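Side-chain contacts in homospermidine synthase (Legionella pneumophila subsp. pneumophila str. Philadelphia 1, PDB 2PH5), which probably catalyses formation of the polyamine homospermidine, and binds NAD in a Rossmann-type nucleotide-binding domain: residues A[107-112]-A[405-410]; A[95-100]-A[138-143]; A[166-171]-A[421-426]. All coordinates share one frame; numbering follows the deposited sequence.

Contact 2 and strand 109-112 of contact 1 belong to the Rossmann-type part of the chain, while helix 391-408 of contact 1 joins contact 3 through Trp406 and Val421. Contact 1 uses one face of strand 109-112; from the other face Tyr110 packs on contact 2, its CE1 lying 3.7 Å from Ile100 CG1, and the two centres are 16 Å apart. Contacts 1 and 3 meet where Trp406 NE1 lies 3.6 Å from Val421 CG1, with centres 19 Å apart. Contacts 2 and 3 do not touch: their nearest atoms are about 12 Å apart. NAD is about 12 Å from the side chain of Ile100 in contact 2 and about 13 Å from that of Val421 in contact 3.

Contact 1 of 3, residues A[107-112]-A[405-410]; sequences GALYIN and IWAIEH
Beside the place where Ala407 and Ile408 receive Leu109, two flat groups of the helix end pack against each other, each with an atom of the other above one face near the rim: the indole of Trp406 has His410 ND1 there, and the imidazole of His410 in turn has Trp406 CZ2, with Trp406 C at its edge. Tyr425 meets the indole edge to face. This is the packing of a helix end on the parallel sheet of a Rossmann-type domain, in which strand 109-112 runs between strands 86-89 and 152-153. A chi1 of -176° swings the indole of Trp406 away from its own backbone N, bringing one face under His410 ND1. His410 ND1 donates to Trp406 O at 2.8 Å, with an N-H...O angle of 148°; the donor stands 28° from the carbonyl plane. A histidine suits this turn because one ring both packs on the indole and ties the carbonyl of the last helical turn. Toward the sheet no hydrogen bond forms, and the side chains meet apolar to apolar. Ala407, small enough to let the helix lie close, presents CB 4.4 Å from Leu109 CG and also touches Phe86. Leu109, which packs on Phe86 and Pro411 too, meets the helix through CG and one methyl, CD2. That Leu109 CD2 lies 4.2 Å from Ile408 CG1 and, nearer still, 3.9 Å from Ile408 CA.

Contact 2 of 3, residues A[95-100]-A[138-143]; sequences SSLALI and REEVLR
Helix 96-106 and helix 134-142 run side by side in nearly the same direction, their short segments inclined at 13° with axes 10.1 Å apart, and Leu97 faces Val141. Leu97 has CG opposite its backbone N (chi1 -176°), which carries the two methyls across to the neighbouring helix. There they divide the work: Leu97 CD1 settles on the backbone of Val141, 3.6 Å from its CA, while Leu97 CD2 lies against the chain of Glu140, 3.5 Å from both its CG and its CD, the two side chains crossing at about a right angle. One turn further along, Ile100 lays CD1 across Val141 CG2 at 3.5 Å. Valine suits the place because its short, beta-branched side chain sets CG2 directly against that methyl, and both it and Ile100 also pack on Ile415 of strand 415-416 in the parallel sheet. At the start of its helix, Ser95 is the N-cap: its short hydroxyl reaches forward to the first turn, where OG accepts from Ala98 N at 2.8 Å. No hydrogen bond joins the two segments. Leu97 packs against the carboxylate of Glu140, whose OE2 is paired with Arg132 in a salt bridge; cohesion between the helices therefore rests on shape and dispersion.

Contact 3 of 3, residues A[166-171]-A[421-426]; sequences FIKEAL and VDHQYI
Lys168 NZ is gripped by two backbone carbonyls of the chain leading into helix 423-430: it donates to Glu419 O and, more weakly, to Val421 O at 3.2 Å. A lysine suits the place because its chain, extended beyond CG, can span from helix 158-176 to these carbonyls while its methylenes pack over the imidazole of His423 on the way. Lys168 CB stands over one face of the His423 ring, 4.0 Å from the centroid and 20° off the normal, a CH-pi contact, and Lys168 CD continues past His423 ND1 at 3.9 Å. The ring is turned toward helix 158-176 because His423 holds CG between its backbone N and carbonyl carbon (chi1 65°). At its edge, near the ring plane, Glu169 OE1 comes to 3.5 Å from His423 CD2, with carboxylate and ring 72° apart; the negative charge there may polarise the imidazole. Asp422 is the N-cap of helix 423-430, its OD2 accepting weakly from Tyr425 N, and its OD1 forms a salt bridge with Arg184. With Ala170 and Leu171 resting on Leu363 of strand 352-364, helix 158-176 lies between the mixed sheet and helix 423-430, consistent with the layered alpha/beta packing of the saccharopine dehydrogenase C-terminal domain family.

Contact 1 of 3, residues A[107-112]-A[405-410]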
loop_
_atom_site.group_PDB
_atom_site.type_symbol
_atom_site.label_atom_id
_atom_site.label_comp_id
_atom_site.label_asym_id
_atom_site.label_seq_id
_atom_site.Cartn_x
_atom_site.Cartn_y
_atom_site.Cartn_z
ATOM N N GLY A 107 -27.710 -29.288 -26.982
ATOM C CA GLY A 107 -27.858 -30.321 -25.977
ATOM C C GLY A 107 -26.574 -30.540 -25.190
ATOM O O GLY A 107 -26.376 -31.612 -24.614
ATOM N N ALA A 108 -25.700 -29.534 -25.156
ATOM C CA ALA A 108 -24.431 -29.647 -24.429
ATOM C C ALA A 108 -24.431 -28.953 -23.060
ATOM O O ALA A 108 -25.166 -27.989 -22.839
ATOM C CB ALA A 108 -23.295 -29.097 -25.291
ATOM N N LEU A 109 -23.618 -29.467 -22.142
ATOM C CA LEU A 109 -23.496 -28.911 -20.795
ATOM C C LEU A 109 -22.727 -27.595 -20.841
ATOM O O LEU A 109 -22.050 -27.289 -21.821
ATOM C CB LEU A 109 -22.747 -29.894 -19.886
ATOM C CG LEU A 109 -23.556 -30.849 -19.005
ATOM C CD1 LEU A 109 -25.002 -30.983 -19.519
ATOM C CD2 LEU A 109 -22.841 -32.188 -18.964
ATOM N N TYR A 110 -22.805 -26.821 -19.772
ATOM C CA TYR A 110 -22.100 -25.552 -19.755
ATOM C C TYR A 110 -21.830 -25.130 -18.330
ATOM O O TYR A 110 -22.608 -25.456 -17.435
ATOM C CB TYR A 110 -22.943 -24.484 -20.465
ATOM C CG TYR A 110 -22.434 -23.069 -20.303
ATOM C CD1 TYR A 110 -22.580 -22.385 -19.092
ATOM C CD2 TYR A 110 -21.830 -22.399 -21.366
ATOM C CE1 TYR A 110 -22.145 -21.075 -18.942
ATOM C CE2 TYR A 110 -21.390 -21.082 -21.226
ATOM C CZ TYR A 110 -21.557 -20.428 -20.007
ATOM O OH TYR A 110 -21.167 -19.116 -19.864
ATOM N N ILE A 111 -20.718 -24.422 -18.134
ATOM C CA ILE A 111 -20.322 -23.892 -16.833
ATOM C C ILE A 111 -19.468 -22.638 -17.054
ATOM O O ILE A 111 -18.882 -22.470 -18.116
ATOM C CB ILE A 111 -19.461 -24.905 -16.029
ATOM C CG1 ILE A 111 -19.170 -24.354 -14.636
ATOM C CG2 ILE A 111 -18.113 -25.121 -16.705
ATOM C CD1 ILE A 111 -18.551 -25.364 -13.706
ATOM N N ASN A 112 -19.426 -21.751 -16.068
ATOM C CA ASN A 112 -18.590 -20.567 -16.148
ATOM C C ASN A 112 -18.242 -20.135 -14.742
ATOM O O ASN A 112 -18.876 -20.565 -13.769
ATOM C CB ASN A 112 -19.265 -19.411 -16.930
ATOM C CG ASN A 112 -20.341 -18.661 -16.126
ATOM O OD1 ASN A 112 -20.954 -17.718 -16.631
ATOM N ND2 ASN A 112 -20.565 -19.071 -14.885
ATOM N N ILE A 405 -18.112 -31.806 -12.488
ATOM C CA ILE A 405 -18.520 -33.167 -12.173
ATOM C C ILE A 405 -19.987 -33.209 -11.762
ATOM O O ILE A 405 -20.695 -34.166 -12.066
ATOM C CB ILE A 405 -17.685 -33.759 -11.026
ATOM C CG1 ILE A 405 -16.205 -33.765 -11.410
ATOM C CG2 ILE A 405 -18.160 -35.185 -10.719
ATOM C CD1 ILE A 405 -15.285 -34.028 -10.242
ATOM N N TRP A 406 -20.436 -32.165 -11.069
ATOM C CA TRP A 406 -21.817 -32.096 -10.611
ATOM C C TRP A 406 -22.771 -32.031 -11.793
ATOM O O TRP A 406 -23.770 -32.746 -11.840
ATOM C CB TRP A 406 -22.036 -30.861 -9.728
ATOM C CG TRP A 406 -23.420 -30.796 -9.138
ATOM C CD1 TRP A 406 -23.869 -31.441 -8.012
ATOM C CD2 TRP A 406 -24.551 -30.095 -9.672
ATOM N NE1 TRP A 406 -25.206 -31.183 -7.821
ATOM C CE2 TRP A 406 -25.649 -30.363 -8.823
ATOM C CE3 TRP A 406 -24.744 -29.269 -10.784
ATOM C CZ2 TRP A 406 -26.924 -29.833 -9.053
ATOM C CZ3 TRP A 406 -26.020 -28.740 -11.015
ATOM C CH2 TRP A 406 -27.089 -29.026 -10.153
ATOM N N ALA A 407 -22.453 -31.168 -12.747
ATOM C CA ALA A 407 -23.292 -30.993 -13.918
ATOM C C ALA A 407 -23.408 -32.269 -14.747
ATOM O O ALA A 407 -24.479 -32.571 -15.269
ATOM C CB ALA A 407 -22.756 -29.844 -14.772
ATOM N N ILE A 408 -22.320 -33.021 -14.870
ATOM C CA ILE A 408 -22.357 -34.253 -15.647
ATOM C C ILE A 408 -23.397 -35.251 -15.118
ATOM O O ILE A 408 -24.101 -35.882 -15.899
ATOM C CB ILE A 408 -20.964 -34.929 -15.692
ATOM C CG1 ILE A 408 -20.000 -34.039 -16.476
ATOM C CG2 ILE A 408 -21.062 -36.316 -16.327
ATOM C CD1 ILE A 408 -18.578 -34.532 -16.491
ATOM N N GLU A 409 -23.506 -35.398 -13.804
ATOM C CA GLU A 409 -24.484 -36.334 -13.282
ATOM C C GLU A 409 -25.844 -35.672 -13.022
ATOM O O GLU A 409 -26.748 -36.278 -12.446
ATOM C CB GLU A 409 -23.956 -37.021 -12.021
ATOM C CG GLU A 409 -23.699 -36.110 -10.850
ATOM C CD GLU A 409 -23.358 -36.887 -9.590
ATOM O OE1 GLU A 409 -22.281 -37.529 -9.556
ATOM O OE2 GLU A 409 -24.169 -36.860 -8.637
ATOM N N HIS A 410 -25.970 -34.423 -13.459
ATOM C CA HIS A 410 -27.195 -33.639 -13.344
ATOM C C HIS A 410 -27.226 -32.757 -14.593
ATOM O O HIS A 410 -27.296 -31.539 -14.498
ATOM C CB HIS A 410 -27.165 -32.748 -12.101
ATOM C CG HIS A 410 -26.989 -33.494 -10.817
ATOM N ND1 HIS A 410 -25.786 -33.556 -10.147
ATOM C CD2 HIS A 410 -27.870 -34.207 -10.077
ATOM C CE1 HIS A 410 -25.934 -34.274 -9.049
ATOM N NE2 HIS A 410 -27.189 -34.681 -8.981
#

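Contact 2 of 3, residues A[95-100]-A[138-143]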
loop_
_atom_site.group_PDB
_atom_site.type_symbol
_atom_site.label_atom_id
_atom_site.label_comp_id
_atom_site.label_asym_id
_atom_site.label_seq_id
_atom_site.Cartn_x
_atom_site.Cartn_y
_atom_site.Cartn_z
ATOM N N SER A 95 -20.555 -13.175 -24.589
ATOM C CA SER A 95 -21.878 -13.313 -23.977
ATOM C C SER A 95 -22.220 -14.689 -23.387
ATOM O O SER A 95 -22.482 -15.633 -24.120
ATOM C CB SER A 95 -22.944 -12.909 -25.007
ATOM O OG SER A 95 -24.248 -13.262 -24.587
ATOM N N SER A 96 -22.225 -14.791 -22.060
ATOM C CA SER A 96 -22.568 -16.039 -21.389
ATOM C C SER A 96 -23.978 -16.443 -21.808
ATOM O O SER A 96 -24.252 -17.610 -22.062
ATOM C CB SER A 96 -22.538 -15.866 -19.871
ATOM O OG SER A 96 -21.311 -15.311 -19.427
ATOM N N LEU A 97 -24.869 -15.459 -21.875
ATOM C CA LEU A 97 -26.253 -15.689 -22.264
ATOM C C LEU A 97 -26.313 -16.338 -23.628
ATOM O O LEU A 97 -27.018 -17.328 -23.831
ATOM C CB LEU A 97 -27.001 -14.365 -22.308
ATOM C CG LEU A 97 -28.502 -14.378 -22.601
ATOM C CD1 LEU A 97 -29.264 -15.149 -21.521
ATOM C CD2 LEU A 97 -28.985 -12.935 -22.659
ATOM N N ALA A 98 -25.557 -15.777 -24.565
ATOM C CA ALA A 98 -25.526 -16.299 -25.921
ATOM C C ALA A 98 -24.965 -17.721 -25.937
ATOM O O ALA A 98 -25.511 -18.599 -26.606
ATOM C CB ALA A 98 -24.699 -15.378 -26.815
ATOM N N LEU A 99 -23.883 -17.946 -25.197
ATOM C CA LEU A 99 -23.262 -19.271 -25.126
ATOM C C LEU A 99 -24.201 -20.294 -24.467
ATOM O O LEU A 99 -24.308 -21.440 -24.916
ATOM C CB LEU A 99 -21.947 -19.187 -24.340
ATOM C CG LEU A 99 -20.566 -19.045 -25.001
ATOM C CD1 LEU A 99 -20.619 -18.604 -26.444
ATOM C CD2 LEU A 99 -19.767 -18.089 -24.153
ATOM N N ILE A 100 -24.880 -19.865 -23.404
ATOM C CA ILE A 100 -25.815 -20.717 -22.677
ATOM C C ILE A 100 -26.924 -21.239 -23.599
ATOM O O ILE A 100 -27.139 -22.449 -23.708
ATOM C CB ILE A 100 -26.411 -19.941 -21.482
ATOM C CG1 ILE A 100 -25.320 -19.797 -20.405
ATOM C CG2 ILE A 100 -27.682 -20.626 -20.965
ATOM C CD1 ILE A 100 -25.711 -18.951 -19.186
ATOM N N ARG A 138 -26.966 -10.506 -14.775
ATOM C CA ARG A 138 -27.461 -11.662 -14.038
ATOM C C ARG A 138 -28.950 -11.865 -14.288
ATOM O O ARG A 138 -29.383 -12.969 -14.598
ATOM C CB ARG A 138 -27.197 -11.490 -12.538
ATOM C CG ARG A 138 -26.718 -12.760 -11.839
ATOM C CD ARG A 138 -27.826 -13.513 -11.094
ATOM N NE ARG A 138 -28.276 -12.786 -9.907
ATOM C CZ ARG A 138 -29.033 -13.297 -8.939
ATOM N NH1 ARG A 138 -29.383 -12.540 -7.915
ATOM N NH2 ARG A 138 -29.435 -14.561 -8.984
ATOM N N GLU A 139 -29.737 -10.801 -14.162
ATOM C CA GLU A 139 -31.167 -10.927 -14.391
ATOM C C GLU A 139 -31.471 -11.311 -15.829
ATOM O O GLU A 139 -32.396 -12.077 -16.086
ATOM C CB GLU A 139 -31.896 -9.633 -14.034
ATOM C CG GLU A 139 -32.484 -9.648 -12.629
ATOM C CD GLU A 139 -33.952 -9.258 -12.609
ATOM O OE1 GLU A 139 -34.257 -8.062 -12.826
ATOM O OE2 GLU A 139 -34.801 -10.150 -12.386
ATOM N N GLU A 140 -30.684 -10.785 -16.761
ATOM C CA GLU A 140 -30.877 -11.075 -18.173
ATOM C C GLU A 140 -30.772 -12.572 -18.428
ATOM O O GLU A 140 -31.552 -13.142 -19.189
ATOM C CB GLU A 140 -29.825 -10.346 -19.009
ATOM C CG GLU A 140 -30.073 -10.350 -20.512
ATOM C CD GLU A 140 -28.923 -9.720 -21.287
ATOM O OE1 GLU A 140 -29.110 -9.366 -22.479
ATOM O OE2 GLU A 140 -27.824 -9.585 -20.703
ATOM N N VAL A 141 -29.810 -13.214 -17.780
ATOM C CA VAL A 141 -29.609 -14.641 -17.971
ATOM C C VAL A 141 -30.456 -15.472 -17.024
ATOM O O VAL A 141 -30.809 -16.614 -17.320
ATOM C CB VAL A 141 -28.122 -15.014 -17.795
ATOM C CG1 VAL A 141 -27.638 -14.598 -16.422
ATOM C CG2 VAL A 141 -27.938 -16.503 -18.002
ATOM N N LEU A 142 -30.788 -14.887 -15.883
ATOM C CA LEU A 142 -31.587 -15.585 -14.891
ATOM C C LEU A 142 -33.043 -15.637 -15.350
ATOM O O LEU A 142 -33.783 -16.555 -14.996
ATOM C CB LEU A 142 -31.470 -14.869 -13.544
ATOM C CG LEU A 142 -31.694 -15.696 -12.278
ATOM C CD1 LEU A 142 -30.682 -16.835 -12.216
ATOM C CD2 LEU A 142 -31.568 -14.793 -11.063
ATOM N N ARG A 143 -33.448 -14.655 -16.153
ATOM C CA ARG A 143 -34.815 -14.615 -16.658
ATOM C C ARG A 143 -34.989 -15.641 -17.780
ATOM O O ARG A 143 -35.792 -15.454 -18.693
ATOM C CB ARG A 143 -35.162 -13.209 -17.170
ATOM C CG ARG A 143 -34.445 -12.813 -18.449
ATOM C CD ARG A 143 -34.800 -11.398 -18.900
ATOM N NE ARG A 143 -34.368 -10.382 -17.942
ATOM C CZ ARG A 143 -34.366 -9.075 -18.186
ATOM N NH1 ARG A 143 -34.772 -8.615 -19.363
ATOM N NH2 ARG A 143 -33.964 -8.224 -17.252
#

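Contact 3 of 3, residues A[166-171]-A[421-426]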
loop_
_atom_site.group_PDB
_atom_site.type_symbol
_atom_site.label_atom_id
_atom_site.label_comp_id
_atom_site.label_asym_id
_atom_site.label_seq_id
_atom_site.Cartn_x
_atom_site.Cartn_y
_atom_site.Cartn_z
ATOM N N PHE A 166 -19.442 -22.495 1.333
ATOM C CA PHE A 166 -18.816 -22.328 2.642
ATOM C C PHE A 166 -19.819 -21.723 3.622
ATOM O O PHE A 166 -19.825 -22.063 4.804
ATOM C CB PHE A 166 -17.565 -21.433 2.568
ATOM C CG PHE A 166 -16.343 -22.103 1.969
ATOM C CD1 PHE A 166 -16.165 -23.484 2.047
ATOM C CD2 PHE A 166 -15.338 -21.331 1.375
ATOM C CE1 PHE A 166 -15.005 -24.088 1.547
ATOM C CE2 PHE A 166 -14.169 -21.922 0.869
ATOM C CZ PHE A 166 -14.002 -23.302 0.956
ATOM N N ILE A 167 -20.674 -20.832 3.134
ATOM C CA ILE A 167 -21.654 -20.214 4.013
ATOM C C ILE A 167 -22.616 -21.263 4.570
ATOM O O ILE A 167 -22.893 -21.282 5.768
ATOM C CB ILE A 167 -22.424 -19.092 3.281
ATOM C CG1 ILE A 167 -21.538 -17.840 3.218
ATOM C CG2 ILE A 167 -23.745 -18.794 3.998
ATOM C CD1 ILE A 167 -22.108 -16.695 2.398
ATOM N N LYS A 168 -23.103 -22.152 3.711
ATOM C CA LYS A 168 -24.020 -23.197 4.155
ATOM C C LYS A 168 -23.330 -24.118 5.156
ATOM O O LYS A 168 -23.924 -24.520 6.153
ATOM C CB LYS A 168 -24.505 -24.034 2.970
ATOM C CG LYS A 168 -25.436 -23.323 2.015
ATOM C CD LYS A 168 -25.773 -24.242 0.864
ATOM C CE LYS A 168 -26.836 -23.662 -0.056
ATOM N NZ LYS A 168 -27.255 -24.688 -1.054
ATOM N N GLU A 169 -22.078 -24.466 4.884
ATOM C CA GLU A 169 -21.344 -25.350 5.780
ATOM C C GLU A 169 -21.216 -24.706 7.154
ATOM O O GLU A 169 -21.473 -25.346 8.175
ATOM C CB GLU A 169 -19.955 -25.665 5.209
ATOM C CG GLU A 169 -19.149 -26.677 6.026
ATOM C CD GLU A 169 -19.622 -28.114 5.863
ATOM O OE1 GLU A 169 -20.848 -28.340 5.798
ATOM O OE2 GLU A 169 -18.766 -29.025 5.815
ATOM N N ALA A 170 -20.840 -23.431 7.172
ATOM C CA ALA A 170 -20.676 -22.701 8.425
ATOM C C ALA A 170 -22.005 -22.585 9.163
ATOM O O ALA A 170 -22.068 -22.737 10.385
ATOM C CB ALA A 170 -20.100 -21.311 8.152
ATOM N N LEU A 171 -23.065 -22.308 8.413
ATOM C CA LEU A 171 -24.392 -22.179 8.993
ATOM C C LEU A 171 -24.748 -23.447 9.766
ATOM O O LEU A 171 -25.292 -23.379 10.868
ATOM C CB LEU A 171 -25.417 -21.908 7.885
ATOM C CG LEU A 171 -26.253 -20.623 7.993
ATOM C CD1 LEU A 171 -25.418 -19.502 8.538
ATOM C CD2 LEU A 171 -26.828 -20.260 6.633
ATOM N N VAL A 421 -26.963 -25.625 -5.455
ATOM C CA VAL A 421 -26.202 -26.872 -5.455
ATOM C C VAL A 421 -25.871 -27.326 -4.033
ATOM O O VAL A 421 -25.584 -26.501 -3.157
ATOM C CB VAL A 421 -24.886 -26.701 -6.258
ATOM C CG1 VAL A 421 -24.152 -28.031 -6.383
ATOM C CG2 VAL A 421 -25.200 -26.125 -7.626
ATOM N N ASP A 422 -25.914 -28.638 -3.814
ATOM C CA ASP A 422 -25.629 -29.229 -2.502
ATOM C C ASP A 422 -24.175 -28.967 -2.107
ATOM O O ASP A 422 -23.246 -29.496 -2.720
ATOM C CB ASP A 422 -25.912 -30.738 -2.552
ATOM C CG ASP A 422 -25.624 -31.429 -1.241
ATOM O OD1 ASP A 422 -26.012 -30.886 -0.180
ATOM O OD2 ASP A 422 -25.024 -32.519 -1.270
ATOM N N HIS A 423 -23.983 -28.158 -1.069
ATOM C CA HIS A 423 -22.639 -27.794 -0.631
ATOM C C HIS A 423 -21.707 -28.974 -0.298
ATOM O O HIS A 423 -20.533 -28.967 -0.677
ATOM C CB HIS A 423 -22.730 -26.833 0.562
ATOM C CG HIS A 423 -23.341 -27.449 1.777
ATOM N ND1 HIS A 423 -24.654 -27.868 1.813
ATOM C CD2 HIS A 423 -22.801 -27.791 2.969
ATOM C CE1 HIS A 423 -24.891 -28.450 2.975
ATOM N NE2 HIS A 423 -23.782 -28.417 3.694
ATOM N N GLN A 424 -22.236 -29.987 0.386
ATOM C CA GLN A 424 -21.448 -31.155 0.770
ATOM C C GLN A 424 -20.882 -31.900 -0.444
ATOM O O GLN A 424 -19.748 -32.380 -0.422
ATOM C CB GLN A 424 -22.302 -32.096 1.631
ATOM C CG GLN A 424 -21.568 -33.325 2.145
ATOM C CD GLN A 424 -22.476 -34.297 2.897
ATOM O OE1 GLN A 424 -22.162 -35.489 3.014
ATOM N NE2 GLN A 424 -23.600 -33.792 3.414
ATOM N N TYR A 425 -21.672 -31.988 -1.505
ATOM C CA TYR A 425 -21.235 -32.654 -2.723
ATOM C C TYR A 425 -20.013 -31.938 -3.281
ATOM O O TYR A 425 -18.988 -32.560 -3.582
ATOM C CB TYR A 425 -22.352 -32.612 -3.755
ATOM C CG TYR A 425 -22.043 -33.267 -5.079
ATOM C CD1 TYR A 425 -22.645 -34.479 -5.425
ATOM C CD2 TYR A 425 -21.219 -32.640 -6.022
ATOM C CE1 TYR A 425 -22.450 -35.048 -6.678
ATOM C CE2 TYR A 425 -21.014 -33.200 -7.280
ATOM C CZ TYR A 425 -21.638 -34.404 -7.602
ATOM O OH TYR A 425 -21.480 -34.946 -8.856
ATOM N N ILE A 426 -20.129 -30.622 -3.419
ATOM C CA ILE A 426 -19.042 -29.817 -3.953
ATOM C C ILE A 426 -17.837 -29.826 -3.023
ATOM O O ILE A 426 -16.738 -30.168 -3.450
ATOM C CB ILE A 426 -19.520 -28.340 -4.248
ATOM C CG1 ILE A 426 -19.893 -28.196 -5.722
ATOM C CG2 ILE A 426 -18.395 -27.332 -4.006
ATOM C CD1 ILE A 426 -20.922 -29.141 -6.209
#